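Local coordinates for virulence protein STM3117 (Salmonella enterica subsp. enterica serovar Typhimurium, PDB 3HUH) that promotes replication of the bacterium inside host macrophages and may take part in biosynthesis and modification of the peptidoglycan layer of the cell wall, at residues P77-S80 with R81-P84; T95-N98 with D99-S102; I111-G114 with P115-R118. One frame throughout, in Å; residues are numbered along the deposited sequence.

Contact 1. Residues P77-S80 with R81-P84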
loop_
_atom_site.group_PDB
_atom_site.type_symbol
_atom_site.label_atom_id
_atom_site.label_comp_id
_atom_site.label_asym_id
_atom_site.label_seq_id
_atom_site.Cartn_x
_atom_site.Cartn_y
_atom_site.Cartn_z
ATOM N N PRO A 77 5.728 -1.490 15.806
ATOM C CA PRO A 77 5.040 -2.718 15.399
ATOM C C PRO A 77 5.148 -2.885 13.884
ATOM O O PRO A 77 5.459 -1.930 13.175
ATOM C CB PRO A 77 3.605 -2.468 15.854
ATOM C CG PRO A 77 3.448 -1.013 15.587
ATOM C CD PRO A 77 4.750 -0.434 16.128
ATOM N N LYS A 78 4.887 -4.096 13.398
ATOM C CA LYS A 78 4.972 -4.381 11.969
ATOM C C LYS A 78 3.900 -5.402 11.571
ATOM O O LYS A 78 3.101 -5.831 12.403
ATOM C CB LYS A 78 6.363 -4.938 11.644
ATOM C CG LYS A 78 6.691 -6.212 12.421
ATOM C CD LYS A 78 8.168 -6.597 12.315
ATOM C CE LYS A 78 8.414 -7.937 12.988
ATOM N NZ LYS A 78 9.844 -8.340 12.954
ATOM N N ALA A 79 3.882 -5.781 10.300
ATOM C CA ALA A 79 2.907 -6.761 9.820
ATOM C C ALA A 79 3.068 -8.063 10.613
ATOM O O ALA A 79 4.142 -8.347 11.136
ATOM C CB ALA A 79 3.133 -7.022 8.329
ATOM N N SER A 80 2.004 -8.855 10.710
ATOM C CA SER A 80 2.102 -10.118 11.435
ATOM C C SER A 80 3.070 -11.085 10.753
ATOM O O SER A 80 3.745 -11.873 11.411
ATOM C CB SER A 80 0.720 -10.768 11.566
ATOM O OG SER A 80 -0.028 -10.132 12.587
ATOM N N ARG A 81 3.150 -11.010 9.431
ATOM C CA ARG A 81 4.047 -11.874 8.671
ATOM C C ARG A 81 4.823 -11.060 7.626
ATOM O O ARG A 81 4.538 -11.132 6.430
ATOM C CB ARG A 81 3.239 -12.989 7.991
ATOM C CG ARG A 81 2.544 -13.930 8.974
ATOM C CD ARG A 81 1.478 -14.806 8.300
ATOM N NE ARG A 81 2.031 -15.785 7.366
ATOM C CZ ARG A 81 1.292 -16.612 6.628
ATOM N NH1 ARG A 81 -0.031 -16.582 6.715
ATOM N NH2 ARG A 81 1.875 -17.476 5.807
ATOM N N PRO A 82 5.811 -10.264 8.073
ATOM C CA PRO A 82 6.631 -9.434 7.177
ATOM C C PRO A 82 7.243 -10.351 6.128
ATOM O O PRO A 82 7.959 -11.289 6.470
ATOM C CB PRO A 82 7.685 -8.846 8.117
ATOM C CG PRO A 82 6.990 -8.829 9.446
ATOM C CD PRO A 82 6.298 -10.164 9.457
ATOM N N THR A 83 6.984 -10.065 4.859
ATOM C CA THR A 83 7.460 -10.923 3.790
ATOM C C THR A 83 7.918 -10.191 2.534
ATOM O O THR A 83 7.137 -9.494 1.887
ATOM C CB THR A 83 6.339 -11.910 3.378
ATOM O OG1 THR A 83 5.875 -12.631 4.531
ATOM C CG2 THR A 83 6.844 -12.895 2.323
ATOM N N PRO A 84 9.200 -10.339 2.167
ATOM C CA PRO A 84 9.673 -9.663 0.954
ATOM C C PRO A 84 8.943 -10.276 -0.244
ATOM O O PRO A 84 8.738 -11.492 -0.288
ATOM C CB PRO A 84 11.166 -9.992 0.935
ATOM C CG PRO A 84 11.504 -10.081 2.398
ATOM C CD PRO A 84 10.331 -10.885 2.941
#

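Contact 2. Residues T95-N98 with D99-S102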
loop_
_atom_site.group_PDB
_atom_site.type_symbol
_atom_site.label_atom_id
_atom_site.label_comp_id
_atom_site.label_asym_id
_atom_site.label_seq_id
_atom_site.Cartn_x
_atom_site.Cartn_y
_atom_site.Cartn_z
ATOM N N THR A 95 2.598 10.255 -17.075
ATOM C CA THR A 95 3.392 10.083 -18.286
ATOM C C THR A 95 2.605 9.169 -19.228
ATOM O O THR A 95 1.989 8.203 -18.781
ATOM C CB THR A 95 4.747 9.422 -17.941
ATOM O OG1 THR A 95 5.468 10.264 -17.031
ATOM C CG2 THR A 95 5.585 9.197 -19.194
ATOM N N PRO A 96 2.589 9.475 -20.542
ATOM C CA PRO A 96 1.844 8.606 -21.466
ATOM C C PRO A 96 2.295 7.161 -21.237
ATOM O O PRO A 96 3.492 6.874 -21.249
ATOM C CB PRO A 96 2.250 9.138 -22.838
ATOM C CG PRO A 96 2.468 10.604 -22.572
ATOM C CD PRO A 96 3.238 10.583 -21.265
ATOM N N ILE A 97 1.341 6.257 -21.041
ATOM C CA ILE A 97 1.676 4.867 -20.753
ATOM C C ILE A 97 2.610 4.198 -21.764
ATOM O O ILE A 97 3.439 3.384 -21.377
ATOM C CB ILE A 97 0.392 4.010 -20.549
ATOM C CG1 ILE A 97 0.734 2.741 -19.757
ATOM C CG2 ILE A 97 -0.239 3.661 -21.882
ATOM C CD1 ILE A 97 1.272 3.022 -18.353
ATOM N N ASN A 98 2.496 4.536 -23.047
ATOM C CA ASN A 98 3.388 3.937 -24.037
ATOM C C ASN A 98 4.819 4.451 -23.865
ATOM O O ASN A 98 5.788 3.735 -24.151
ATOM C CB ASN A 98 2.878 4.202 -25.459
ATOM C CG ASN A 98 1.628 3.398 -25.782
ATOM O OD1 ASN A 98 1.241 2.506 -25.020
ATOM N ND2 ASN A 98 0.999 3.698 -26.913
ATOM N N ASP A 99 4.965 5.685 -23.394
ATOM C CA ASP A 99 6.299 6.222 -23.163
ATOM C C ASP A 99 6.880 5.483 -21.957
ATOM O O ASP A 99 8.081 5.200 -21.903
ATOM C CB ASP A 99 6.256 7.732 -22.875
ATOM C CG ASP A 99 5.905 8.558 -24.106
ATOM O OD1 ASP A 99 6.119 8.081 -25.244
ATOM O OD2 ASP A 99 5.432 9.701 -23.932
ATOM N N VAL A 100 6.019 5.151 -20.995
ATOM C CA VAL A 100 6.465 4.431 -19.809
ATOM C C VAL A 100 6.938 3.040 -20.220
ATOM O O VAL A 100 7.964 2.558 -19.741
ATOM C CB VAL A 100 5.328 4.279 -18.771
ATOM C CG1 VAL A 100 5.807 3.432 -17.592
ATOM C CG2 VAL A 100 4.883 5.656 -18.282
ATOM N N VAL A 101 6.179 2.393 -21.100
ATOM C CA VAL A 101 6.551 1.064 -21.585
ATOM C C VAL A 101 7.961 1.126 -22.158
ATOM O O VAL A 101 8.812 0.304 -21.829
ATOM C CB VAL A 101 5.585 0.575 -22.691
ATOM C CG1 VAL A 101 6.173 -0.633 -23.405
ATOM C CG2 VAL A 101 4.242 0.219 -22.081
ATOM N N SER A 102 8.200 2.115 -23.013
ATOM C CA SER A 102 9.507 2.294 -23.631
ATOM C C SER A 102 10.593 2.534 -22.583
ATOM O O SER A 102 11.688 1.983 -22.670
ATOM C CB SER A 102 9.459 3.469 -24.609
ATOM O OG SER A 102 10.745 3.756 -25.125
#

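Contact 3. Residues I111-G114 with P115-R118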
loop_
_atom_site.group_PDB
_atom_site.type_symbol
_atom_site.label_atom_id
_atom_site.label_comp_id
_atom_site.label_asym_id
_atom_site.label_seq_id
_atom_site.Cartn_x
_atom_site.Cartn_y
_atom_site.Cartn_z
ATOM N N ILE A 111 8.947 -6.851 -18.714
ATOM C CA ILE A 111 7.533 -6.542 -18.567
ATOM C C ILE A 111 6.769 -7.831 -18.284
ATOM O O ILE A 111 6.698 -8.723 -19.134
ATOM C CB ILE A 111 6.978 -5.891 -19.849
ATOM C CG1 ILE A 111 7.607 -4.505 -20.027
ATOM C CG2 ILE A 111 5.458 -5.792 -19.776
ATOM C CD1 ILE A 111 7.133 -3.753 -21.249
ATOM N N VAL A 112 6.203 -7.934 -17.084
ATOM C CA VAL A 112 5.452 -9.125 -16.706
ATOM C C VAL A 112 4.217 -9.284 -17.583
ATOM O O VAL A 112 3.941 -10.369 -18.094
ATOM C CB VAL A 112 5.015 -9.066 -15.227
ATOM C CG1 VAL A 112 4.153 -10.272 -14.889
ATOM C CG2 VAL A 112 6.244 -9.020 -14.332
ATOM N N GLU A 113 3.483 -8.190 -17.754
ATOM C CA GLU A 113 2.280 -8.186 -18.572
ATOM C C GLU A 113 1.921 -6.756 -18.944
ATOM O O GLU A 113 2.309 -5.815 -18.251
ATOM C CB GLU A 113 1.114 -8.822 -17.807
ATOM C CG GLU A 113 -0.183 -8.871 -18.600
ATOM C CD GLU A 113 -1.281 -9.636 -17.889
ATOM O OE1 GLU A 113 -2.392 -9.736 -18.449
ATOM O OE2 GLU A 113 -1.032 -10.138 -16.774
ATOM N N GLY A 114 1.190 -6.596 -20.043
ATOM C CA GLY A 114 0.772 -5.274 -20.457
ATOM C C GLY A 114 1.498 -4.705 -21.663
ATOM O O GLY A 114 2.452 -5.307 -22.167
ATOM N N PRO A 115 1.075 -3.522 -22.134
ATOM C CA PRO A 115 -0.031 -2.751 -21.557
ATOM C C PRO A 115 -1.395 -3.414 -21.744
ATOM O O PRO A 115 -1.715 -3.922 -22.822
ATOM C CB PRO A 115 0.078 -1.409 -22.273
ATOM C CG PRO A 115 0.612 -1.796 -23.620
ATOM C CD PRO A 115 1.680 -2.806 -23.271
ATOM N N VAL A 116 -2.192 -3.416 -20.678
ATOM C CA VAL A 116 -3.514 -4.021 -20.709
ATOM C C VAL A 116 -4.489 -3.197 -19.882
ATOM O O VAL A 116 -4.118 -2.604 -18.865
ATOM C CB VAL A 116 -3.488 -5.459 -20.146
ATOM C CG1 VAL A 116 -4.856 -6.107 -20.303
ATOM C CG2 VAL A 116 -2.441 -6.283 -20.869
ATOM N N GLU A 117 -5.736 -3.164 -20.328
ATOM C CA GLU A 117 -6.788 -2.415 -19.656
ATOM C C GLU A 117 -7.160 -3.066 -18.327
ATOM O O GLU A 117 -7.319 -4.282 -18.249
ATOM C CB GLU A 117 -8.025 -2.351 -20.555
ATOM C CG GLU A 117 -7.752 -1.790 -21.943
ATOM C CD GLU A 117 -8.983 -1.791 -22.825
ATOM O OE1 GLU A 117 -10.043 -1.317 -22.364
ATOM O OE2 GLU A 117 -8.892 -2.264 -23.979
ATOM N N ARG A 118 -7.291 -2.253 -17.286
ATOM C CA ARG A 118 -7.666 -2.754 -15.967
ATOM C C ARG A 118 -8.672 -1.795 -15.353
ATOM O O ARG A 118 -8.974 -0.749 -15.922
ATOM C CB ARG A 118 -6.443 -2.849 -15.046
ATOM C CG ARG A 118 -5.355 -3.809 -15.496
ATOM C CD ARG A 118 -5.872 -5.223 -15.665
ATOM N NE ARG A 118 -4.784 -6.199 -15.681
ATOM C CZ ARG A 118 -4.847 -7.371 -16.302
ATOM N NH1 ARG A 118 -5.944 -7.708 -16.963
ATOM N NH2 ARG A 118 -3.820 -8.209 -16.252
#

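Contact 1. Residues P77-S80 with R81-P84
The ring of Pro-82 folds back over Ala-79 and Lys-78, closing a beta turn at residues 79-82 in the linker between the two four-stranded sheets of this glyoxalase-superfamily (VOC) fold. The turn is defined by the CA atoms of Ala-79 and Pro-82, which are only 5.3 Å apart although no helix forms. Proline has no N-H to give to the carbonyl of Ala-79, and what approaches that oxygen instead is carbon: Pro-82 CD lies 3.3 Å from Ala-79 O, and CG is equally near. CG also meets the lysine stem, 3.8 Å from Lys-78 CD, with the extended chain crossing the ring at about a right angle. Lys-78 reaches this place because CG sits between its backbone N and carbonyl carbon (chi1 59°), while NZ goes on to a salt bridge with Glu-74.

Ser-80 and Arg-81 occupy the outer corner. Their contact is mostly that of chain neighbours, Arg-81 CG resting 3.4 Å from Ser-80 O. Ser-80 OG turns to the second subunit and bonds Gly-135 O there; both residues also make backbone hydrogen bonds to that subunit, so the corner belongs to the dimer interface. Beyond the turn, Thr-83 OG1 donates to Arg-81 O at 2.8 Å, approaching from above the carbonyl plane, 53° out of it.

Contact 2. Residues T95-N98 with D99-S102
Pro-96 O accepts the N-H of Val-100 at 3.1 Å as the first of three successive helical bonds; Val-101 N to Ile-97 O (2.9 Å) and Ser-102 N to Asn-98 O (3.1 Å) follow. Asp-99 N adds a weak bond to the same Pro-96 O. Pro-96 thus holds the N-cap position of helix 97-106, which in this VOC fold follows strand 88-93, and the N-H of Ile-97 is taken by Gln-142 OE1 of the neighbouring strand 137-142. Around this first turn, Thr-95 lays its methyl against the helix: CG2, anti to the backbone N, stands 3.7 Å from Val-100 CG2 and 4.0 Å from Asp-99 CB. Its OG1, beside the backbone N, bonds Ile-20 N of the second subunit. The Asp-99 carboxylate leans back over the proline ring (chi1 -71°), with OD2 3.4 Å from Pro-96 CG; a negative charge here probably interacts favourably with the helix N terminus. Deeper in, the end of Ile-97 curls back, placing CD1 4.3 Å from Val-100 CB, while the same side chain packs on Met-126.

Contact 3. Residues I111-G114 with P115-R118
Glu-113 sends its carboxylate out on a fully extended chain, CG anti to the backbone N, while Arg-118 bends at chi2 (-58°) and folds its guanidinium back to meet it. The two side chains cross at about a right angle, and their flat ends are turned 82° apart, so the groups do not form a coplanar, two-pronged pair. One nitrogen makes the salt bridge: Arg-118 NH2 is 3.0 Å from Glu-113 OE1, a weak hydrogen bond because the N-H points well off the line to the oxygen. OE2 stands a little farther away, 3.4 Å from NH2 and at the edge of the guanidinium in its plane. The stronger polar tie of the arginine is elsewhere, from NE to Tyr-129 OH, which probably helps to hold the group near the carboxylate. The second subunit also packs against Glu-113 and Arg-118.

Val-116 touches both partners. Its CG1 lies over one face of the Arg-118 guanidinium, offset toward the rim, and its CG2 touches Gly-114 CA at 3.4 Å and Glu-113 CG at 4.1 Å. The tight corner rests on a cis peptide bond between Gly-114 and Pro-115, whose CA atoms are accordingly 2.9 Å apart. Gly-114 has a positive phi (106°), a backbone conformation readily taken by glycine.

Here the chain turns from the short, weakly bonded strand 113-114 into 116-120, an outermost strand of its sheet within the chain. Residues before and after the corner both bond strand 123-131, Glu-113 to Tyr-129 and Val-116 to Ser-127, while the side chains of Ile-111 and Pro-115 pack on helix 97-106.

In the fold
The three contacts follow one another along the chain without nesting or crossing. Contact 1 closes a turn in the linker after strand 64-70; the chain then runs through strand 88-93 to contact 2, which starts helix 97-106, and on to contact 3, which turns the corner into strand 116-120. Contacts 1 and 2 lie on opposite sides of the chain's centre, about 33 Å apart between centres. Contacts 2 and 3, about 12 Å between centres, touch through Val-101 against Ile-111 and Pro-115, joining helix 97-106 to the corner before strand 116-120. Within one chain contacts 1 and 3 do not meet, yet Pro-77 packs on Glu-113 of the second subunit, linking them across the dimer.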